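Local coordinates for protein subdomain of Desmoplakin Carboxy-Terminal domain (DPCT) (Homo sapiens, PDB 1LM5) that is a plakin-repeat fragment of the desmoplakin tail that binds intermediate filaments, and so probably serves to anchor them at desmosomes, at the interface of chains A and B. Coordinates in Å, arbitrary orientation; residue numbers count along the deposited sequence, not the author numbering. Chains: chain A/B, subdomain of Desmoplakin Carboxy-Terminal domain (DPCT).

The interface of chains A and B. Residues chain A 150-151, 154; chain B 6-8, 123-126, 159.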
ATOM      1  N   GLY A 150       1.097  -6.026 -14.193  1.00 26.80           N
ATOM      2  CA  GLY A 150       0.324  -6.790 -13.234  1.00 27.14           C
ATOM      3  C   GLY A 150       0.789  -6.535 -11.814  1.00 28.34           C
ATOM      4  O   GLY A 150      -0.018  -6.530 -10.890  1.00 25.90           O
ATOM      5  N   ARG A 151       2.095  -6.343 -11.643  1.00 26.63           N
ATOM      6  CA  ARG A 151       2.650  -6.082 -10.322  1.00 28.65           C
ATOM      7  C   ARG A 151       2.096  -4.773  -9.787  1.00 25.99           C
ATOM      8  O   ARG A 151       1.622  -4.708  -8.660  1.00 26.21           O
ATOM      9  CB  ARG A 151       4.174  -6.012 -10.392  1.00 31.14           C
ATOM     10  CG  ARG A 151       4.842  -7.347 -10.186  1.00 38.85           C
ATOM     11  CD  ARG A 151       4.876  -7.713  -8.710  1.00 43.35           C
ATOM     12  NE  ARG A 151       4.731  -9.154  -8.506  1.00 48.95           N
ATOM     13  CZ  ARG A 151       5.445 -10.079  -9.138  1.00 49.44           C
ATOM     14  NH1 ARG A 151       6.362  -9.725 -10.026  1.00 50.70           N
ATOM     15  NH2 ARG A 151       5.242 -11.364  -8.880  1.00 51.35           N
ATOM     16  N   GLN A 154      -1.470  -5.227  -8.755  1.00 26.85           N
ATOM     17  CA  GLN A 154      -1.642  -5.874  -7.460  1.00 28.86           C
ATOM     18  C   GLN A 154      -1.393  -4.831  -6.366  1.00 27.36           C
ATOM     19  O   GLN A 154      -2.112  -4.785  -5.372  1.00 28.88           O
ATOM     20  CB  GLN A 154      -0.670  -7.052  -7.318  1.00 29.98           C
ATOM     21  CG  GLN A 154      -0.574  -7.649  -5.910  1.00 35.17           C
ATOM     22  CD  GLN A 154      -1.900  -8.168  -5.376  1.00 37.85           C
ATOM     23  OE1 GLN A 154      -2.553  -9.000  -6.011  1.00 39.05           O
ATOM     24  NE2 GLN A 154      -2.299  -7.688  -4.197  1.00 36.65           N
TER
ATOM     25  N   GLU B   6       1.418 -14.529 -11.152  1.00 50.48           N
ATOM     26  CA  GLU B   6       2.711 -13.989 -10.734  1.00 50.00           C
ATOM     27  C   GLU B   6       2.708 -13.225  -9.414  1.00 48.66           C
ATOM     28  O   GLU B   6       3.676 -13.285  -8.657  1.00 49.16           O
ATOM     29  CB  GLU B   6       3.281 -13.100 -11.838  1.00 51.12           C
ATOM     30  CG  GLU B   6       3.652 -13.875 -13.081  1.00 54.42           C
ATOM     31  CD  GLU B   6       4.495 -15.092 -12.759  1.00 55.80           C
ATOM     32  OE1 GLU B   6       5.506 -14.944 -12.037  1.00 56.96           O
ATOM     33  OE2 GLU B   6       4.148 -16.198 -13.226  1.00 57.24           O
ATOM     34  N   GLU B   7       1.634 -12.489  -9.150  1.00 46.56           N
ATOM     35  CA  GLU B   7       1.517 -11.746  -7.898  1.00 44.45           C
ATOM     36  C   GLU B   7       0.149 -12.008  -7.297  1.00 42.45           C
ATOM     37  O   GLU B   7      -0.772 -12.448  -7.988  1.00 42.11           O
ATOM     38  CB  GLU B   7       1.706 -10.240  -8.115  1.00 45.62           C
ATOM     39  CG  GLU B   7       0.762  -9.607  -9.121  1.00 46.06           C
ATOM     40  CD  GLU B   7       1.103  -9.989 -10.546  1.00 47.33           C
ATOM     41  OE1 GLU B   7       2.303  -9.943 -10.892  1.00 48.43           O
ATOM     42  OE2 GLU B   7       0.180 -10.322 -11.321  1.00 48.47           O
ATOM     43  N   SER B   8       0.014 -11.739  -6.007  1.00 39.80           N
ATOM     44  CA  SER B   8      -1.256 -11.966  -5.345  1.00 37.21           C
ATOM     45  C   SER B   8      -1.183 -11.610  -3.878  1.00 33.62           C
ATOM     46  O   SER B   8      -0.107 -11.378  -3.332  1.00 33.98           O
ATOM     47  CB  SER B   8      -1.660 -13.433  -5.498  1.00 39.39           C
ATOM     48  OG  SER B   8      -2.804 -13.739  -4.721  1.00 46.02           O
ATOM     49  N   TYR B 123       7.777  -9.118  -2.788  1.00 18.18           N
ATOM     50  CA  TYR B 123       7.746  -9.119  -4.235  1.00 18.88           C
ATOM     51  C   TYR B 123       6.524  -9.836  -4.792  1.00 18.52           C
ATOM     52  O   TYR B 123       5.787  -9.291  -5.615  1.00 17.31           O
ATOM     53  CB  TYR B 123       9.014  -9.772  -4.769  1.00 19.51           C
ATOM     54  CG  TYR B 123       9.118  -9.680  -6.262  1.00 23.14           C
ATOM     55  CD1 TYR B 123       9.523  -8.502  -6.871  1.00 25.69           C
ATOM     56  CD2 TYR B 123       8.770 -10.761  -7.073  1.00 23.61           C
ATOM     57  CE1 TYR B 123       9.582  -8.399  -8.247  1.00 26.56           C
ATOM     58  CE2 TYR B 123       8.826 -10.666  -8.448  1.00 25.42           C
ATOM     59  CZ  TYR B 123       9.232  -9.482  -9.030  1.00 27.62           C
ATOM     60  OH  TYR B 123       9.284  -9.368 -10.400  1.00 31.39           O
ATOM     61  N   LEU B 124       6.319 -11.065  -4.333  1.00 19.58           N
ATOM     62  CA  LEU B 124       5.208 -11.894  -4.773  1.00 19.76           C
ATOM     63  C   LEU B 124       3.843 -11.336  -4.435  1.00 20.38           C
ATOM     64  O   LEU B 124       2.857 -11.718  -5.048  1.00 21.63           O
ATOM     65  CB  LEU B 124       5.318 -13.294  -4.165  1.00 17.63           C
ATOM     66  CG  LEU B 124       6.397 -14.207  -4.748  1.00 21.21           C
ATOM     67  CD1 LEU B 124       6.512 -15.458  -3.887  1.00 20.64           C
ATOM     68  CD2 LEU B 124       6.054 -14.557  -6.194  1.00 20.92           C
ATOM     69  N   THR B 125       3.781 -10.430  -3.471  1.00 19.76           N
ATOM     70  CA  THR B 125       2.495  -9.887  -3.077  1.00 20.32           C
ATOM     71  C   THR B 125       2.270  -8.438  -3.475  1.00 21.61           C
ATOM     72  O   THR B 125       1.464  -7.740  -2.864  1.00 20.75           O
ATOM     73  CB  THR B 125       2.286 -10.041  -1.565  1.00 21.17           C
ATOM     74  OG1 THR B 125       3.391  -9.459  -0.858  1.00 17.32           O
ATOM     75  CG2 THR B 125       2.182 -11.534  -1.198  1.00 19.24           C
ATOM     76  N   GLY B 126       2.978  -7.982  -4.498  1.00 22.20           N
ATOM     77  CA  GLY B 126       2.769  -6.616  -4.938  1.00 23.28           C
ATOM     78  C   GLY B 126       4.014  -5.798  -5.181  1.00 23.11           C
ATOM     79  O   GLY B 126       4.006  -4.901  -6.018  1.00 25.88           O
ATOM     80  N   THR B 159      10.652 -15.861 -10.152  1.00 33.34           N
ATOM     81  CA  THR B 159       9.864 -16.476  -9.093  1.00 35.69           C
ATOM     82  C   THR B 159       9.902 -17.994  -9.156  1.00 36.48           C
ATOM     83  O   THR B 159       9.815 -18.665  -8.132  1.00 36.08           O
ATOM     84  CB  THR B 159       8.396 -16.006  -9.155  1.00 36.15           C
ATOM     85  OG1 THR B 159       7.823 -16.372 -10.419  1.00 37.09           O
ATOM     86  CG2 THR B 159       8.320 -14.492  -8.987  1.00 35.48           C
TER
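A:Arg151 reaches from the first turn of helix 150-157 across to chain B, where its guanidinium lies between B:Glu7 and B:Tyr123. Both chains are the same plakin-repeat fragment; they meet here without exact two-fold symmetry, and the contact may belong to the crystal alone. B:Glu7 supplies the charge pairing. Its CG sits between the backbone N and the carbonyl carbon (chi1 57°), and the chain folds again at chi2, bringing carboxylate oxygen B:Glu7 OE1 over one guanidinium face, 3.5 Å from A:Arg151 NE. The two planes stand 76° apart, making this a salt bridge from above the face and not a paired, coplanar one. B:Tyr123, at the end of helix 112-124, meets the opposite face obliquely with its ring face, the planes 49° apart and the overlap offset toward the rim; A:Arg151 CZ lies 3.5 Å from B:Tyr123 CE2. A:Arg151 NH1 sits over the hydroxyl end of the ring, near CE2 and CZ, with B:Tyr123 OH 3.0 Å away, a placement above the ring that makes a hydrogen bond doubtful at best. Bends at chi2 and chi3 carry the arginine into this slot. Beyond it, A:Arg151 NH2 is pressed close to the carbonyl oxygen of B:Glu6, but its N-H points elsewhere and this is not a hydrogen bond. The side chain of B:Glu6 turns instead to its own chain: B:Thr159 OG1 donates a 3.2 Å hydrogen bond to the syn lone pair of carboxylate oxygen B:Glu6 OE1. This carboxylate remains near enough to the arginine to add, perhaps, a weak favourable charge. Apolar packing continues one helical turn on at A:Gln154. Its CB rests 3.4 Å from B:Glu7 CG, and its CG packs against B:Gly126 CA. The amide end lies alongside the backbone of B:Ser8, amide oxygen A:Gln154 OE1 in van der Waals contact with B:Ser8 CA at 3.3 Å. The carbonyl of A:Gly150 touches the bent B:Glu7 side chain at CG.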